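Local coordinates for Serine/threonine protein kinase (Mycobacterium tuberculosis, PDB 4ESQ) that probably phosphorylates serine and threonine residues of target proteins as a membrane receptor kinase, with this chain forming its extracellular sensor domain, at residues 5-10 with 66-71; 44-49 with 117-122; 84-89 with 169-174; 137-142 with 159-164. One frame throughout, in Å; residues are numbered along the deposited sequence.

Contact 1 (5-10 with 66-71)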
loop_
_atom_site.group_PDB
_atom_site.type_symbol
_atom_site.label_atom_id
_atom_site.label_comp_id
_atom_site.label_asym_id
_atom_site.label_seq_id
_atom_site.Cartn_x
_atom_site.Cartn_y
_atom_site.Cartn_z
ATOM N N VAL A 5 -13.757 -3.800 13.480
ATOM C CA VAL A 5 -14.316 -2.855 12.529
ATOM C C VAL A 5 -15.214 -3.601 11.550
ATOM O O VAL A 5 -14.836 -4.649 11.026
ATOM C CB VAL A 5 -13.209 -2.118 11.757
ATOM C CG1 VAL A 5 -13.820 -1.185 10.731
ATOM C CG2 VAL A 5 -12.308 -1.346 12.728
ATOM N N ALA A 6 -16.411 -3.066 11.312
ATOM C CA ALA A 6 -17.345 -3.674 10.365
ATOM C C ALA A 6 -16.878 -3.486 8.929
ATOM O O ALA A 6 -16.330 -2.436 8.585
ATOM C CB ALA A 6 -18.720 -3.060 10.530
ATOM N N GLU A 7 -17.112 -4.492 8.093
ATOM C CA GLU A 7 -16.743 -4.419 6.681
ATOM C C GLU A 7 -17.304 -3.164 6.049
ATOM O O GLU A 7 -16.665 -2.544 5.196
ATOM C CB GLU A 7 -17.291 -5.620 5.901
ATOM C CG GLU A 7 -16.564 -6.935 6.112
ATOM C CD GLU A 7 -17.218 -8.077 5.343
ATOM O OE1 GLU A 7 -17.777 -7.824 4.249
ATOM O OE2 GLU A 7 -17.181 -9.224 5.841
ATOM N N GLU A 8 -18.510 -2.790 6.466
ATOM C CA GLU A 8 -19.207 -1.682 5.830
ATOM C C GLU A 8 -18.647 -0.316 6.218
ATOM O O GLU A 8 -19.049 0.709 5.659
ATOM C CB GLU A 8 -20.715 -1.769 6.102
ATOM C CG GLU A 8 -21.079 -1.690 7.567
ATOM C CD GLU A 8 -21.440 -3.036 8.156
ATOM O OE1 GLU A 8 -20.813 -4.059 7.786
ATOM O OE2 GLU A 8 -22.359 -3.066 8.994
ATOM N N ARG A 9 -17.695 -0.302 7.148
ATOM C CA ARG A 9 -17.097 0.949 7.608
ATOM C C ARG A 9 -15.703 1.181 7.041
ATOM O O ARG A 9 -15.058 2.167 7.385
ATOM C CB ARG A 9 -17.045 0.992 9.137
ATOM C CG ARG A 9 -18.398 1.311 9.798
ATOM C CD ARG A 9 -18.792 2.775 9.634
ATOM N NE ARG A 9 -17.863 3.657 10.341
ATOM C CZ ARG A 9 -17.846 4.983 10.231
ATOM N NH1 ARG A 9 -18.710 5.606 9.431
ATOM N NH2 ARG A 9 -16.954 5.687 10.921
ATOM N N LEU A 10 -15.246 0.284 6.169
ATOM C CA LEU A 10 -13.898 0.385 5.633
ATOM C C LEU A 10 -13.649 1.703 4.897
ATOM O O LEU A 10 -12.607 2.321 5.092
ATOM C CB LEU A 10 -13.568 -0.805 4.726
ATOM C CG LEU A 10 -13.314 -2.153 5.409
ATOM C CD1 LEU A 10 -13.060 -3.261 4.368
ATOM C CD2 LEU A 10 -12.145 -2.063 6.371
ATOM N N GLY A 66 -7.609 -15.146 4.538
ATOM C CA GLY A 66 -8.800 -15.027 5.361
ATOM C C GLY A 66 -9.447 -13.651 5.370
ATOM O O GLY A 66 -10.425 -13.426 6.092
ATOM N N TYR A 67 -8.930 -12.732 4.557
ATOM C CA TYR A 67 -9.510 -11.397 4.500
ATOM C C TYR A 67 -10.974 -11.492 4.066
ATOM O O TYR A 67 -11.352 -12.395 3.325
ATOM C CB TYR A 67 -8.729 -10.493 3.544
ATOM C CG TYR A 67 -9.059 -10.701 2.084
ATOM C CD1 TYR A 67 -8.390 -11.657 1.329
ATOM C CD2 TYR A 67 -10.030 -9.928 1.454
ATOM C CE1 TYR A 67 -8.693 -11.853 -0.012
ATOM C CE2 TYR A 67 -10.338 -10.116 0.108
ATOM C CZ TYR A 67 -9.664 -11.086 -0.613
ATOM O OH TYR A 67 -9.943 -11.286 -1.952
ATOM N N THR A 68 -11.793 -10.559 4.530
ATOM C CA THR A 68 -13.218 -10.600 4.218
ATOM C C THR A 68 -13.653 -9.487 3.270
ATOM O O THR A 68 -14.659 -9.620 2.559
ATOM C CB THR A 68 -14.053 -10.552 5.499
ATOM O OG1 THR A 68 -13.752 -9.350 6.219
ATOM C CG2 THR A 68 -13.716 -11.755 6.375
ATOM N N ALA A 69 -12.903 -8.387 3.258
ATOM C CA ALA A 69 -13.279 -7.244 2.439
ATOM C C ALA A 69 -12.098 -6.304 2.267
ATOM O O ALA A 69 -11.207 -6.262 3.102
ATOM C CB ALA A 69 -14.458 -6.504 3.059
ATOM N N ILE A 70 -12.097 -5.565 1.166
ATOM C CA ILE A 70 -11.059 -4.565 0.906
ATOM C C ILE A 70 -11.710 -3.294 0.367
ATOM O O ILE A 70 -12.653 -3.352 -0.432
ATOM C CB ILE A 70 -9.973 -5.117 -0.078
ATOM C CG1 ILE A 70 -8.933 -4.048 -0.460
ATOM C CG2 ILE A 70 -10.622 -5.721 -1.320
ATOM C CD1 ILE A 70 -9.292 -3.214 -1.708
ATOM N N ASN A 71 -11.227 -2.143 0.823
ATOM C CA ASN A 71 -11.673 -0.873 0.268
ATOM C C ASN A 71 -10.479 0.026 0.013
ATOM O O ASN A 71 -9.643 0.229 0.900
ATOM C CB ASN A 71 -12.681 -0.183 1.195
ATOM C CG ASN A 71 -13.496 0.899 0.485
ATOM O OD1 ASN A 71 -13.129 2.075 0.483
ATOM N ND2 ASN A 71 -14.621 0.500 -0.109
#
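Glu7 and Leu10 both turn CG anti to their own carbonyl carbon, beside the backbone N (chi1 -75° and -73°), and both have CB directed at residues 68-71. In Glu7, chi2 (178°) puts CD in an extended position, and the carboxylate at its end lies at the turn ahead of strand 69-76. There the glutamate crosses the Thr68 side chain at about a right angle. Glu7 OE2 lies 3.4 Å from Thr68 CB, while the other oxygen, OE1, is 3.8 Å from Ala69 CB. The aliphatic part of the glutamate is used as well, since Glu7 CG approaches Ala69 CB to 3.7 Å.

Leu10 supplies the apolar half. Its CD1 branch stands 3.8 Å from Ala69 CB and 3.7 Å from Ala69 O, so the alanine methyl is touched by Glu7 and Leu10 together. Farther along the strand Leu10 CB meets Asn71 CB at 3.7 Å. Glu7 opens the 3-10 segment 7-9, where Arg9 N bonds to Ala6 O at 2.9 Å, and Leu10 directly follows it. The contact grades from an exposed carboxylate end to a buried leucine and covers 246 Å². A short 3-10 turn of the N-terminal segment thus packs on the start of a sheet strand, within the PknH-like extracellular domain.

Strand 84-92 lies beside strand 69-76 and continues the apolar end, with Val90 and Ala92 touching Leu10; Thr68 OG1 makes a weak hydrogen bond to Ala92 O. The N-terminal segment precedes helix 17-24, and Arg9 ties it to the chain terminus by a salt bridge with Glu194.

Contact 2 (44-49 with 117-122)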
loop_
_atom_site.group_PDB
_atom_site.type_symbol
_atom_site.label_atom_id
_atom_site.label_comp_id
_atom_site.label_asym_id
_atom_site.label_seq_id
_atom_site.Cartn_x
_atom_site.Cartn_y
_atom_site.Cartn_z
ATOM N N THR A 44 4.267 -9.977 -13.641
ATOM C CA THR A 44 5.342 -10.932 -13.435
ATOM C C THR A 44 6.503 -10.229 -12.754
ATOM O O THR A 44 7.000 -9.224 -13.253
ATOM C CB THR A 44 5.825 -11.482 -14.778
ATOM O OG1 THR A 44 4.698 -11.993 -15.508
ATOM C CG2 THR A 44 6.859 -12.594 -14.569
ATOM N N VAL A 45 6.919 -10.747 -11.607
ATOM C CA VAL A 45 8.057 -10.182 -10.889
ATOM C C VAL A 45 9.150 -11.233 -10.831
ATOM O O VAL A 45 8.879 -12.393 -10.500
ATOM C CB VAL A 45 7.665 -9.764 -9.472
ATOM C CG1 VAL A 45 8.797 -8.972 -8.815
ATOM C CG2 VAL A 45 6.396 -8.931 -9.529
ATOM N N SER A 46 10.373 -10.824 -11.170
ATOM C CA SER A 46 11.505 -11.748 -11.266
ATOM C C SER A 46 11.691 -12.537 -9.974
ATOM O O SER A 46 12.034 -13.721 -10.007
ATOM C CB SER A 46 12.781 -11.005 -11.652
ATOM O OG SER A 46 13.089 -9.973 -10.733
ATOM N N LEU A 47 11.470 -11.880 -8.836
ATOM C CA LEU A 47 11.312 -12.600 -7.579
ATOM C C LEU A 47 9.823 -12.539 -7.221
ATOM O O LEU A 47 9.339 -11.524 -6.714
ATOM C CB LEU A 47 12.162 -11.965 -6.471
ATOM C CG LEU A 47 13.670 -11.904 -6.727
ATOM C CD1 LEU A 47 14.377 -11.088 -5.646
ATOM C CD2 LEU A 47 14.259 -13.311 -6.830
ATOM N N PRO A 48 9.083 -13.623 -7.498
ATOM C CA PRO A 48 7.617 -13.578 -7.391
ATOM C C PRO A 48 7.095 -13.083 -6.043
ATOM O O PRO A 48 6.061 -12.419 -6.006
ATOM C CB PRO A 48 7.206 -15.036 -7.606
ATOM C CG PRO A 48 8.272 -15.617 -8.434
ATOM C CD PRO A 48 9.561 -14.915 -8.015
ATOM N N ASP A 49 7.793 -13.390 -4.954
ATOM C CA ASP A 49 7.290 -13.017 -3.636
ATOM C C ASP A 49 7.547 -11.552 -3.299
ATOM O O ASP A 49 7.220 -11.092 -2.209
ATOM C CB ASP A 49 7.840 -13.948 -2.558
ATOM C CG ASP A 49 7.096 -15.277 -2.512
ATOM O OD1 ASP A 49 5.877 -15.283 -2.796
ATOM O OD2 ASP A 49 7.725 -16.310 -2.208
ATOM N N THR A 117 17.316 -5.514 -6.723
ATOM C CA THR A 117 16.588 -5.024 -7.880
ATOM C C THR A 117 15.779 -6.177 -8.470
ATOM O O THR A 117 16.288 -7.286 -8.603
ATOM C CB THR A 117 17.539 -4.444 -8.948
ATOM O OG1 THR A 117 18.334 -3.401 -8.371
ATOM C CG2 THR A 117 16.744 -3.872 -10.120
ATOM N N VAL A 118 14.513 -5.920 -8.790
ATOM C CA VAL A 118 13.658 -6.904 -9.446
ATOM C C VAL A 118 13.202 -6.382 -10.809
ATOM O O VAL A 118 13.166 -5.164 -11.038
ATOM C CB VAL A 118 12.414 -7.268 -8.583
ATOM C CG1 VAL A 118 12.855 -7.933 -7.287
ATOM C CG2 VAL A 118 11.561 -6.029 -8.296
ATOM N N THR A 119 12.894 -7.306 -11.717
ATOM C CA THR A 119 12.333 -6.969 -13.018
ATOM C C THR A 119 10.823 -7.182 -12.941
ATOM O O THR A 119 10.359 -8.206 -12.436
ATOM C CB THR A 119 12.920 -7.870 -14.132
ATOM O OG1 THR A 119 14.350 -7.770 -14.134
ATOM C CG2 THR A 119 12.406 -7.456 -15.489
ATOM N N VAL A 120 10.056 -6.216 -13.424
ATOM C CA VAL A 120 8.603 -6.319 -13.379
ATOM C C VAL A 120 8.033 -6.202 -14.780
ATOM O O VAL A 120 8.369 -5.278 -15.516
ATOM C CB VAL A 120 7.992 -5.204 -12.516
ATOM C CG1 VAL A 120 6.482 -5.382 -12.418
ATOM C CG2 VAL A 120 8.621 -5.206 -11.138
ATOM N N THR A 121 7.168 -7.136 -15.150
ATOM C CA THR A 121 6.557 -7.092 -16.470
ATOM C C THR A 121 5.055 -6.932 -16.330
ATOM O O THR A 121 4.400 -7.670 -15.592
ATOM C CB THR A 121 6.884 -8.342 -17.302
ATOM O OG1 THR A 121 8.306 -8.496 -17.394
ATOM C CG2 THR A 121 6.306 -8.208 -18.713
ATOM N N ASN A 122 4.519 -5.949 -17.041
ATOM C CA ASN A 122 3.097 -5.657 -17.012
ATOM C C ASN A 122 2.690 -5.101 -18.366
ATOM O O ASN A 122 3.337 -4.191 -18.893
ATOM C CB ASN A 122 2.779 -4.657 -15.896
ATOM C CG ASN A 122 1.283 -4.525 -15.632
ATOM O OD1 ASN A 122 0.468 -4.569 -16.553
ATOM N ND2 ASN A 122 0.921 -4.361 -14.363
HETATM O O HOH W 1 9.456 -9.629 -14.992
#
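Val45 and Val118 cross obliquely, Val45 CG1 lying 4.0 Å from Val118 CB, and Leu47 meets the same valine from another direction. The Leu47 side chain stands at about a right angle to that of Val118, with its CD1 branch 3.9 Å from Val118 CG1. Val45 and Val120 share one face of the sheet, where both, together with Val118, touch Leu54 of helix 51-54. Thr44 and Thr121 stand on the opposite face, their CB atoms 4.2 Å apart.

This is the antiparallel border of the sheet: within the chain, strand 44-45 is an outermost strand, pairing with 117-122 through the hydrogen-bonded Thr44-Thr121 pair and the non-hydrogen-bonded Val45-Val120 pair. At Ser46 the backbone turns to helical values (-55°/-38°). Its N still reaches Thr119 O at 2.9 Å, but the reciprocal bond is made by the side chain: with chi1 at 57°, OG sits between the backbone N and the carbonyl carbon and accepts from Thr119 N at 2.8 Å. On the threonine face, water 1 donates to Thr44 O at 3.0 Å and also hydrogen-bonds Thr121 OG1 at 2.9 Å, while Thr126 OG1 is a further partner of Thr121 OG1.

Contact 3 (84-89 with 169-174)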
loop_
_atom_site.group_PDB
_atom_site.type_symbol
_atom_site.label_atom_id
_atom_site.label_comp_id
_atom_site.label_asym_id
_atom_site.label_seq_id
_atom_site.Cartn_x
_atom_site.Cartn_y
_atom_site.Cartn_z
ATOM N N HIS A 84 2.391 13.175 -8.334
ATOM C CA HIS A 84 2.158 12.347 -7.148
ATOM C C HIS A 84 1.101 11.285 -7.436
ATOM O O HIS A 84 0.184 11.510 -8.224
ATOM C CB HIS A 84 1.678 13.214 -5.986
ATOM C CG HIS A 84 2.577 14.371 -5.683
ATOM N ND1 HIS A 84 2.298 15.656 -6.095
ATOM C CD2 HIS A 84 3.754 14.438 -5.018
ATOM C CE1 HIS A 84 3.258 16.467 -5.686
ATOM N NE2 HIS A 84 4.158 15.751 -5.034
ATOM N N TRP A 85 1.216 10.135 -6.780
ATOM C CA TRP A 85 0.276 9.041 -6.999
ATOM C C TRP A 85 0.164 8.245 -5.709
ATOM O O TRP A 85 1.183 7.872 -5.128
ATOM C CB TRP A 85 0.805 8.148 -8.121
ATOM C CG TRP A 85 -0.105 7.059 -8.601
ATOM C CD1 TRP A 85 -1.002 7.127 -9.637
ATOM C CD2 TRP A 85 -0.181 5.719 -8.096
ATOM N NE1 TRP A 85 -1.637 5.911 -9.796
ATOM C CE2 TRP A 85 -1.146 5.034 -8.863
ATOM C CE3 TRP A 85 0.472 5.034 -7.064
ATOM C CZ2 TRP A 85 -1.486 3.697 -8.623
ATOM C CZ3 TRP A 85 0.144 3.704 -6.839
ATOM C CH2 TRP A 85 -0.831 3.054 -7.612
ATOM N N VAL A 86 -1.063 8.001 -5.250
ATOM C CA VAL A 86 -1.257 7.267 -4.005
ATOM C C VAL A 86 -2.282 6.174 -4.193
ATOM O O VAL A 86 -3.351 6.414 -4.749
ATOM C CB VAL A 86 -1.733 8.199 -2.873
ATOM C CG1 VAL A 86 -2.314 7.388 -1.692
ATOM C CG2 VAL A 86 -0.600 9.116 -2.431
ATOM N N ASN A 87 -1.953 4.974 -3.727
ATOM C CA ASN A 87 -2.912 3.883 -3.643
ATOM C C ASN A 87 -3.025 3.552 -2.158
ATOM O O ASN A 87 -2.046 3.118 -1.538
ATOM C CB ASN A 87 -2.423 2.661 -4.428
ATOM C CG ASN A 87 -3.481 1.550 -4.545
ATOM O OD1 ASN A 87 -4.521 1.577 -3.889
ATOM N ND2 ASN A 87 -3.203 0.566 -5.393
ATOM N N GLN A 88 -4.198 3.802 -1.586
ATOM C CA GLN A 88 -4.436 3.520 -0.174
ATOM C C GLN A 88 -5.557 2.514 -0.058
ATOM O O GLN A 88 -6.572 2.631 -0.732
ATOM C CB GLN A 88 -4.798 4.795 0.601
ATOM C CG GLN A 88 -5.834 5.669 -0.091
ATOM C CD GLN A 88 -6.443 6.709 0.843
ATOM O OE1 GLN A 88 -6.379 6.587 2.065
ATOM N NE2 GLN A 88 -7.064 7.717 0.263
ATOM N N ALA A 89 -5.366 1.515 0.793
ATOM C CA ALA A 89 -6.380 0.487 0.973
ATOM C C ALA A 89 -6.419 0.003 2.410
ATOM O O ALA A 89 -5.401 0.000 3.108
ATOM C CB ALA A 89 -6.108 -0.683 0.047
ATOM N N VAL A 169 -0.568 0.676 1.864
ATOM C CA VAL A 169 -0.395 1.953 1.159
ATOM C C VAL A 169 0.824 2.002 0.232
ATOM O O VAL A 169 1.916 1.553 0.589
ATOM C CB VAL A 169 -0.266 3.100 2.177
ATOM C CG1 VAL A 169 -0.051 4.438 1.468
ATOM C CG2 VAL A 169 -1.502 3.153 3.091
ATOM N N ASN A 170 0.634 2.572 -0.956
ATOM C CA ASN A 170 1.733 2.824 -1.881
ATOM C C ASN A 170 1.681 4.291 -2.241
ATOM O O ASN A 170 0.641 4.781 -2.705
ATOM C CB ASN A 170 1.580 1.958 -3.137
ATOM C CG ASN A 170 2.882 1.812 -3.919
ATOM O OD1 ASN A 170 3.965 2.120 -3.419
ATOM N ND2 ASN A 170 2.778 1.318 -5.143
ATOM N N ALA A 171 2.764 5.016 -1.974
ATOM C CA ALA A 171 2.796 6.447 -2.256
ATOM C C ALA A 171 4.013 6.751 -3.120
ATOM O O ALA A 171 5.141 6.424 -2.742
ATOM C CB ALA A 171 2.842 7.257 -0.958
ATOM N N CYS A 172 3.780 7.383 -4.270
ATOM C CA CYS A 172 4.823 7.550 -5.282
ATOM C C CYS A 172 5.003 8.997 -5.715
ATOM O O CYS A 172 4.052 9.773 -5.743
ATOM C CB CYS A 172 4.508 6.698 -6.513
ATOM S SG CYS A 172 4.125 4.942 -6.173
ATOM N N GLY A 173 6.228 9.344 -6.084
ATOM C CA GLY A 173 6.534 10.706 -6.495
ATOM C C GLY A 173 8.022 10.878 -6.698
ATOM O O GLY A 173 8.771 9.901 -6.679
ATOM N N TYR A 174 8.461 12.119 -6.896
ATOM C CA TYR A 174 9.883 12.386 -7.096
ATOM C C TYR A 174 10.610 12.742 -5.798
ATOM O O TYR A 174 11.844 12.756 -5.762
ATOM C CB TYR A 174 10.077 13.523 -8.096
ATOM C CG TYR A 174 9.683 13.184 -9.505
ATOM C CD1 TYR A 174 10.576 12.539 -10.355
ATOM C CD2 TYR A 174 8.429 13.516 -9.998
ATOM C CE1 TYR A 174 10.224 12.225 -11.654
ATOM C CE2 TYR A 174 8.073 13.207 -11.303
ATOM C CZ TYR A 174 8.978 12.563 -12.121
ATOM O OH TYR A 174 8.646 12.244 -13.418
HETATM O O HOH W 2 -0.003 -0.160 -5.650
#
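Residues Trp85 to Gln88 run against Val169 to Cys172, the short strand axes 4.8 Å apart and their directions 178° from each other, so the pairing is close to exactly antiparallel. Trp85 with Cys172 and Asn87 with Asn170 are the hydrogen-bonded pairs. In the second, Asn87 N to Asn170 O and Asn170 N to Asn87 O both measure 2.8 Å and are nearly straight. The Trp85 N to Cys172 O bond is longer, 3.0 Å, and more bent (149° at the hydrogen).

Trp85, Asn87, Asn170 and Cys172 share one face. Trp85 CG is anti to the backbone N, and the indole beyond it has CE3 3.8 Å from Cys172 SG, the sulfur meeting the ring obliquely. Asn170 ND2 approaches the next ring atom, Trp85 CZ3, at 3.9 Å; its amide plane is almost perpendicular to the indole, 84° away. Water 2 accepts from Asn87 ND2 at 3.3 Å and Asn170 ND2 at 3.2 Å, and lies in the plane of the indole at its edge. On the other face Val86 CG2 packs on Ala171 CB at 4.2 Å.

Cys172 is fixed further by its disulfide to Cys155. The Val86 and Ala171 face is covered by helices, Met24 of helix 17-24 touching Val86 and Ala180 of helix 179-192 touching Ala171. Strands 69-76 and 154-162 flank the pair within the sheet.

Contact 4 (137-142 with 159-164)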
loop_
_atom_site.group_PDB
_atom_site.type_symbol
_atom_site.label_atom_id
_atom_site.label_comp_id
_atom_site.label_asym_id
_atom_site.label_seq_id
_atom_site.Cartn_x
_atom_site.Cartn_y
_atom_site.Cartn_z
ATOM N N SER A 137 8.604 0.638 12.614
ATOM C CA SER A 137 8.625 0.046 13.948
ATOM C C SER A 137 7.274 -0.632 14.170
ATOM O O SER A 137 6.255 -0.156 13.674
ATOM C CB SER A 137 8.878 1.128 15.000
ATOM O OG SER A 137 8.897 0.600 16.314
ATOM N N PRO A 138 7.270 -1.752 14.897
ATOM C CA PRO A 138 6.067 -2.581 15.016
ATOM C C PRO A 138 4.824 -1.756 15.342
ATOM O O PRO A 138 4.892 -0.781 16.102
ATOM C CB PRO A 138 6.411 -3.528 16.169
ATOM C CG PRO A 138 7.891 -3.655 16.103
ATOM C CD PRO A 138 8.408 -2.318 15.642
ATOM N N PRO A 139 3.683 -2.132 14.756
ATOM C CA PRO A 139 3.499 -3.247 13.827
ATOM C C PRO A 139 3.554 -2.779 12.379
ATOM O O PRO A 139 2.901 -3.367 11.518
ATOM C CB PRO A 139 2.080 -3.697 14.149
ATOM C CG PRO A 139 1.379 -2.434 14.462
ATOM C CD PRO A 139 2.394 -1.516 15.118
ATOM N N THR A 140 4.298 -1.716 12.119
ATOM C CA THR A 140 4.321 -1.116 10.785
ATOM C C THR A 140 5.589 -1.511 10.053
ATOM O O THR A 140 6.671 -1.575 10.647
ATOM C CB THR A 140 4.253 0.431 10.857
ATOM O OG1 THR A 140 3.047 0.837 11.517
ATOM C CG2 THR A 140 4.289 1.049 9.455
ATOM N N ILE A 141 5.462 -1.781 8.761
ATOM C CA ILE A 141 6.631 -1.965 7.916
ATOM C C ILE A 141 6.578 -0.984 6.741
ATOM O O ILE A 141 5.506 -0.684 6.218
ATOM C CB ILE A 141 6.735 -3.409 7.381
ATOM C CG1 ILE A 141 5.436 -3.803 6.683
ATOM C CG2 ILE A 141 7.090 -4.390 8.510
ATOM C CD1 ILE A 141 5.471 -5.195 6.070
ATOM N N THR A 142 7.739 -0.485 6.325
ATOM C CA THR A 142 7.814 0.365 5.143
ATOM C C THR A 142 9.033 -0.015 4.319
ATOM O O THR A 142 10.007 -0.558 4.841
ATOM C CB THR A 142 7.925 1.871 5.484
ATOM O OG1 THR A 142 9.156 2.121 6.173
ATOM C CG2 THR A 142 6.748 2.332 6.345
ATOM N N MET A 159 2.770 -0.782 5.347
ATOM C CA MET A 159 1.694 -1.646 5.813
ATOM C C MET A 159 1.661 -1.602 7.322
ATOM O O MET A 159 2.705 -1.602 7.976
ATOM C CB MET A 159 1.895 -3.090 5.342
ATOM C CG MET A 159 0.821 -4.054 5.841
ATOM S SD MET A 159 1.025 -5.727 5.182
ATOM C CE MET A 159 0.695 -5.441 3.443
ATOM N N SER A 160 0.458 -1.549 7.869
ATOM C CA SER A 160 0.294 -1.616 9.313
ATOM C C SER A 160 -0.990 -2.369 9.625
ATOM O O SER A 160 -1.717 -2.802 8.720
ATOM C CB SER A 160 0.268 -0.212 9.927
ATOM O OG SER A 160 0.565 -0.252 11.327
ATOM N N VAL A 161 -1.266 -2.532 10.912
ATOM C CA VAL A 161 -2.471 -3.211 11.342
ATOM C C VAL A 161 -2.950 -2.551 12.618
ATOM O O VAL A 161 -2.144 -2.165 13.470
ATOM C CB VAL A 161 -2.227 -4.713 11.574
ATOM C CG1 VAL A 161 -0.933 -4.929 12.354
ATOM C CG2 VAL A 161 -3.415 -5.360 12.289
ATOM N N ALA A 162 -4.261 -2.391 12.720
ATOM C CA ALA A 162 -4.896 -1.945 13.953
ATOM C C ALA A 162 -6.219 -2.693 14.040
ATOM O O ALA A 162 -6.924 -2.821 13.039
ATOM C CB ALA A 162 -5.126 -0.458 13.928
ATOM N N ASN A 163 -6.553 -3.202 15.222
ATOM C CA ASN A 163 -7.755 -4.014 15.360
ATOM C C ASN A 163 -7.699 -5.143 14.328
ATOM O O ASN A 163 -6.668 -5.804 14.202
ATOM C CB ASN A 163 -9.016 -3.155 15.183
ATOM C CG ASN A 163 -10.221 -3.719 15.919
ATOM O OD1 ASN A 163 -10.272 -4.912 16.228
ATOM N ND2 ASN A 163 -11.208 -2.861 16.191
ATOM N N ASN A 164 -8.794 -5.361 13.599
ATOM C CA ASN A 164 -8.858 -6.422 12.596
ATOM C C ASN A 164 -8.589 -5.909 11.184
ATOM O O ASN A 164 -8.962 -6.561 10.203
ATOM C CB ASN A 164 -10.237 -7.086 12.610
ATOM C CG ASN A 164 -11.347 -6.103 12.305
ATOM O OD1 ASN A 164 -11.368 -4.993 12.837
ATOM N ND2 ASN A 164 -12.264 -6.495 11.430
#
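Thr140 and Ser160 meet through their hydroxyls, OG1 and OG, at 2.7 Å, a hydrogen bond in which either could be the donor. It marks the tight part of the contact. Ser160 has OG anti to its backbone N (chi1 -160°), and Thr140 OG1 lies anti to its carbonyl carbon, beside its own N. Next to this pair, Met159 O is closely surrounded: it accepts from Ile141 N at 2.9 Å, takes a CA-H...O contact from Thr140 CA at 3.3 Å, and has Thr140 CG2 at 3.4 Å. The reciprocal bond, Met159 N to Ile141 O, is also 2.9 Å. Ile141 and Met159 lie side by side and point the same way, Ile141 CG1 being 3.9 Å from Met159 CB; Met159 then bends at chi3 (-67°), and its end leads away from residues 137-142. Both residues reach helix 96-111, Ile141 at Trp110 and Met159 at Phe102 and Ser106.

Toward Pro139 the regular pairing gives way to ring contacts. Pro139 CB touches Val161 CG1 at 3.7 Å, and Pro139 CG is equally far from Val161 O, but this proline is partly exposed and makes no hydrogen bond to the other segment. Its neighbours Ser137 and Pro138 are exposed. A cis peptide precedes Pro139, and Thr140 N bonds back to Ser137 O, the features of a type VI turn, here closest to VIa. The whole is the open end of a beta hairpin formed by strands 141-147 and 154-162, where a cis-proline turn leads into the antiparallel hydrogen-bonded pair Ile141-Met159.

All four contacts involve one antiparallel sheet, but at different depths. Contacts 2, 3 and 4 each pair neighbouring strands; 3 and 4 are buried, and their strands 165-173 and 154-162 are themselves adjacent, whereas 2 is partly buried at the border. Contacts 1 and 2 lie farther from the chain centre, about 16 and 17 Å against 8 Å for contact 3 (centre to centre). Contact 3 relies on paired backbone bonds and a sulfur-aromatic meeting, contact 4 adds a hydroxyl pair, contact 2 borrows a serine oxygen, and contact 1 packs a loop on a strand through side chains. Contacts 1 and 4 meet directly: Val5 N probably hydrogen-bonds Asn164 OD1 at 2.7 Å. Contacts 1 and 3 touch through strands 69-76 and 84-92.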